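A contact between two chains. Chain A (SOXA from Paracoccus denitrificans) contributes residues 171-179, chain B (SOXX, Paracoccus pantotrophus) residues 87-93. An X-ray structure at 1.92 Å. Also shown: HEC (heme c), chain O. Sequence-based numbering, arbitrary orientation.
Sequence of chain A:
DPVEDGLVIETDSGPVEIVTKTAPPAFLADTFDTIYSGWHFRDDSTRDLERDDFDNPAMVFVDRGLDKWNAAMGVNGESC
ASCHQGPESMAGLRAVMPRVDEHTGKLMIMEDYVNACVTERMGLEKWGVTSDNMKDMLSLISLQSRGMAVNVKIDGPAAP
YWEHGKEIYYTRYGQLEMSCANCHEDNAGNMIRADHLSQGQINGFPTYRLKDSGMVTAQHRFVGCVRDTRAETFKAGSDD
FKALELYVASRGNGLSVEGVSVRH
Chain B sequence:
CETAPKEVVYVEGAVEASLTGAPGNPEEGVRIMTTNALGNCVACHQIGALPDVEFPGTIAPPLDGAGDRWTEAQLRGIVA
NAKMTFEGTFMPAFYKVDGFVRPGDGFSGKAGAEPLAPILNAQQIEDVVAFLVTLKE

Chain A, residues 171-179: TRYGQLEMS
Chain B, residues 87-93: EGTFMPA

Neither stretch forms regular helix or strand within this contact, which buries 367 Å² in total. Chain A folds back through a type I turn from Gly174(A) to Glu177(A), closed by Glu177(A) N to Gly174(A) O (3.1 Å). Just outside the turn, Tyr173(A) and Met178(A) pair reciprocally, N to O at 3.0 Å each way. Gly174(A) (phi/psi 78/179) and Glu177(A) (55/61) both have positive phi. Chain B runs extended at Thr89(B) (-61/151), bends at Phe90(B) (-72/-26), and extends again through Met91(B) and Pro92(B). The CA atoms of Leu176(A) and Pro92(B) lie 5.2 Å apart, those of Met178(A) and Phe90(B) 7.1 Å, so the chains run in opposite senses here.

Direct polar contact rests on Arg172(A) (chi1 to chi3 m, t, p). Its guanidinium edge meets two successive carbonyls: NH1 donates to Gly88(B) O and NH2 to Thr89(B) O, each at 2.9 Å. NE also donates to Glu177(A) O (2.9 Å), tying the group to its own turn.

The apolar pairs are van der Waals contacts between nonpolar carbons, which shield one another from solvent. Leu176(A) CD2 (m, t) meets Pro92(B) CB at 3.7 Å. Met178(A) (m, t, t) is extended, so its end comes nearer chain B although its CA-to-CB bond points sideways; its CE lies 3.6 Å from Phe90(B) CE1 and 4.0 Å from Pro92(B) CD. Met178(A) SD sits 4.7 Å from the Phe90(B) ring centroid, obliquely.

Waters fill the polar gaps. Water 1 lies 2.8 Å from Leu176(A) O and 2.7 Å from Phe90(B) O; water 2 accepts from Ala93(B) N (3.0 Å) and lies 2.7 Å from Glu177(A) OE1.

Heme c backs the contact. The CA-to-CB bond of Met91(B) (t, t, t) points away from the chain A stretch, and its SD ligates FE at 2.2 Å; Thr89(B) OG1 (chi1 t) donates to HEC O1D at 2.9 Å. HEC CBC lies over one Phe90(B) face and 3.4 Å from Met178(A) CE, bringing chain A against the cofactor.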

# COMPACT_ATOMS: atom_id res chain seq x y z
N THR A 171 9.85 -7.99 1.16
CA THR A 171 10.87 -7.70 0.13
C THR A 171 10.91 -6.23 -0.17
O THR A 171 9.87 -5.60 -0.37
CB THR A 171 10.61 -8.51 -1.14
OG1 THR A 171 10.82 -9.89 -0.87
CG2 THR A 171 11.67 -8.21 -2.25
N ARG A 172 12.11 -5.66 -0.19
CA ARG A 172 12.23 -4.22 -0.32
C ARG A 172 12.43 -3.92 -1.79
O ARG A 172 13.53 -4.06 -2.30
CB ARG A 172 13.37 -3.69 0.52
CG ARG A 172 13.12 -3.88 2.01
CD ARG A 172 14.23 -3.41 2.88
NE ARG A 172 14.31 -1.96 2.84
CZ ARG A 172 14.88 -1.20 3.73
NH1 ARG A 172 15.44 -1.74 4.83
NH2 ARG A 172 14.88 0.11 3.56
N TYR A 173 11.33 -3.59 -2.46
CA TYR A 173 11.32 -3.38 -3.89
C TYR A 173 11.78 -2.00 -4.38
O TYR A 173 11.76 -0.99 -3.65
CB TYR A 173 9.92 -3.64 -4.43
CG TYR A 173 9.46 -5.08 -4.30
CD1 TYR A 173 8.43 -5.45 -3.43
CD2 TYR A 173 10.06 -6.09 -5.06
CE1 TYR A 173 8.01 -6.76 -3.33
CE2 TYR A 173 9.65 -7.41 -4.96
CZ TYR A 173 8.64 -7.75 -4.09
OH TYR A 173 8.25 -9.07 -4.03
N GLY A 174 12.17 -1.97 -5.65
CA GLY A 174 12.31 -0.74 -6.39
C GLY A 174 13.57 0.03 -6.07
O GLY A 174 14.38 -0.38 -5.21
N GLN A 175 13.73 1.17 -6.76
CA GLN A 175 14.85 2.07 -6.53
C GLN A 175 14.76 2.66 -5.12
O GLN A 175 15.78 2.91 -4.50
CB GLN A 175 14.93 3.16 -7.61
CG GLN A 175 16.16 4.05 -7.48
CD GLN A 175 16.39 4.93 -8.69
OE1 GLN A 175 15.44 5.32 -9.36
NE2 GLN A 175 17.66 5.20 -9.00
N LEU A 176 13.54 2.80 -4.60
CA LEU A 176 13.32 3.28 -3.24
C LEU A 176 13.59 2.27 -2.13
O LEU A 176 13.67 2.66 -0.97
CB LEU A 176 11.89 3.85 -3.09
CG LEU A 176 11.61 5.13 -3.87
CD1 LEU A 176 10.13 5.64 -3.74
CD2 LEU A 176 12.59 6.22 -3.46
N GLU A 177 13.71 0.98 -2.49
CA GLU A 177 14.06 -0.10 -1.59
C GLU A 177 13.12 -0.16 -0.38
O GLU A 177 13.54 -0.04 0.77
CB GLU A 177 15.53 0.01 -1.17
CG GLU A 177 16.49 -0.11 -2.37
CD GLU A 177 17.96 -0.19 -1.95
OE1 GLU A 177 18.67 0.85 -2.00
OE2 GLU A 177 18.38 -1.29 -1.56
N MET A 178 11.84 -0.37 -0.67
CA MET A 178 10.78 -0.34 0.33
C MET A 178 9.85 -1.54 0.23
O MET A 178 9.39 -1.93 -0.86
CB MET A 178 9.99 0.96 0.22
CG MET A 178 10.75 2.19 0.64
SD MET A 178 9.89 3.76 0.31
CE MET A 178 11.23 4.89 0.90
N SER A 179 9.55 -2.11 1.38
CA SER A 179 8.64 -3.24 1.49
C SER A 179 7.36 -2.75 2.12
O SER A 179 7.35 -1.71 2.76
CB SER A 179 9.21 -4.29 2.41
OG SER A 179 9.19 -3.77 3.74
N GLU B 87 22.53 1.34 8.77
CA GLU B 87 22.28 0.08 8.06
C GLU B 87 20.80 -0.28 8.07
O GLU B 87 20.14 -0.19 9.11
CB GLU B 87 23.08 -1.07 8.72
CG GLU B 87 23.01 -2.41 8.00
CD GLU B 87 24.08 -3.40 8.48
OE1 GLU B 87 24.25 -3.57 9.72
OE2 GLU B 87 24.76 -4.01 7.61
N GLY B 88 20.28 -0.65 6.90
CA GLY B 88 18.88 -1.01 6.72
C GLY B 88 17.87 0.11 6.84
O GLY B 88 16.69 -0.15 6.93
N THR B 89 18.30 1.37 6.83
CA THR B 89 17.40 2.49 7.03
C THR B 89 16.31 2.58 5.95
O THR B 89 16.50 2.17 4.81
CB THR B 89 18.16 3.82 7.11
OG1 THR B 89 17.23 4.89 7.34
CG2 THR B 89 18.85 4.19 5.80
N PHE B 90 15.17 3.12 6.37
CA PHE B 90 14.01 3.32 5.50
C PHE B 90 14.32 4.45 4.52
O PHE B 90 13.77 4.49 3.42
CB PHE B 90 12.78 3.62 6.39
CG PHE B 90 11.49 3.91 5.66
CD1 PHE B 90 11.08 3.16 4.56
CD2 PHE B 90 10.67 4.93 6.12
CE1 PHE B 90 9.85 3.46 3.91
CE2 PHE B 90 9.46 5.24 5.46
CZ PHE B 90 9.05 4.48 4.37
N MET B 91 15.22 5.36 4.89
CA MET B 91 15.64 6.44 4.00
C MET B 91 16.23 5.85 2.72
O MET B 91 17.18 5.06 2.78
CB MET B 91 16.68 7.34 4.68
CG MET B 91 17.09 8.54 3.81
SD MET B 91 17.74 9.92 4.78
CE MET B 91 18.65 10.74 3.52
N PRO B 92 15.66 6.19 1.56
CA PRO B 92 16.20 5.68 0.31
C PRO B 92 17.50 6.42 -0.06
O PRO B 92 17.78 7.48 0.48
CB PRO B 92 15.08 5.97 -0.69
CG PRO B 92 14.42 7.26 -0.14
CD PRO B 92 14.52 7.11 1.36
N ALA B 93 18.28 5.81 -0.94
CA ALA B 93 19.56 6.35 -1.40
C ALA B 93 19.27 7.20 -2.60
O ALA B 93 18.63 6.74 -3.55
CB ALA B 93 20.52 5.23 -1.78
FE HEC O . 16.30 11.31 5.73
CHA HEC O . 17.98 10.35 8.54
CHB HEC O . 18.33 13.99 5.39
CHC HEC O . 14.77 12.05 2.80
CHD HEC O . 13.94 8.83 6.27
NA HEC O . 17.89 12.02 6.76
C1A HEC O . 18.38 11.51 7.92
C2A HEC O . 19.43 12.39 8.39
C3A HEC O . 19.53 13.41 7.51
C4A HEC O . 18.55 13.18 6.47
CMA HEC O . 20.47 14.63 7.52
CAA HEC O . 20.24 12.12 9.65
CBA HEC O . 19.39 12.26 10.91
CGA HEC O . 19.40 13.71 11.23
O1A HEC O . 20.49 14.20 11.59
O2A HEC O . 18.34 14.38 11.12
NB HEC O . 16.49 12.75 4.39
C1B HEC O . 17.45 13.73 4.38
C2B HEC O . 17.39 14.44 3.11
C3B HEC O . 16.39 13.92 2.40
C4B HEC O . 15.83 12.84 3.18
CMB HEC O . 18.27 15.65 2.75
CAB HEC O . 15.96 14.37 0.97
CBB HEC O . 17.03 14.35 0.10
NC HEC O . 14.62 10.58 4.70
C1C HEC O . 14.19 11.04 3.51
C2C HEC O . 12.96 10.33 3.17
C3C HEC O . 12.81 9.33 4.05
C4C HEC O . 13.81 9.55 5.10
CMC HEC O . 12.25 10.43 1.81
CAC HEC O . 11.68 8.24 4.14
CBC HEC O . 11.44 7.43 3.10
ND HEC O . 16.01 9.80 7.17
C1D HEC O . 14.95 8.90 7.21
C2D HEC O . 15.08 8.08 8.39
C3D HEC O . 16.35 8.57 9.10
C4D HEC O . 16.84 9.63 8.27
CMD HEC O . 14.14 6.93 8.87
CAD HEC O . 16.99 8.07 10.43
CBD HEC O . 18.00 6.98 10.09
CGD HEC O . 17.72 5.69 10.83
O1D HEC O . 17.19 4.71 10.20
O2D HEC O . 18.03 5.67 12.06
O HOH W 1 14.73 2.73 1.61
O HOH W 2 17.27 3.19 -1.94
O HOH W 3 18.30 4.42 -4.98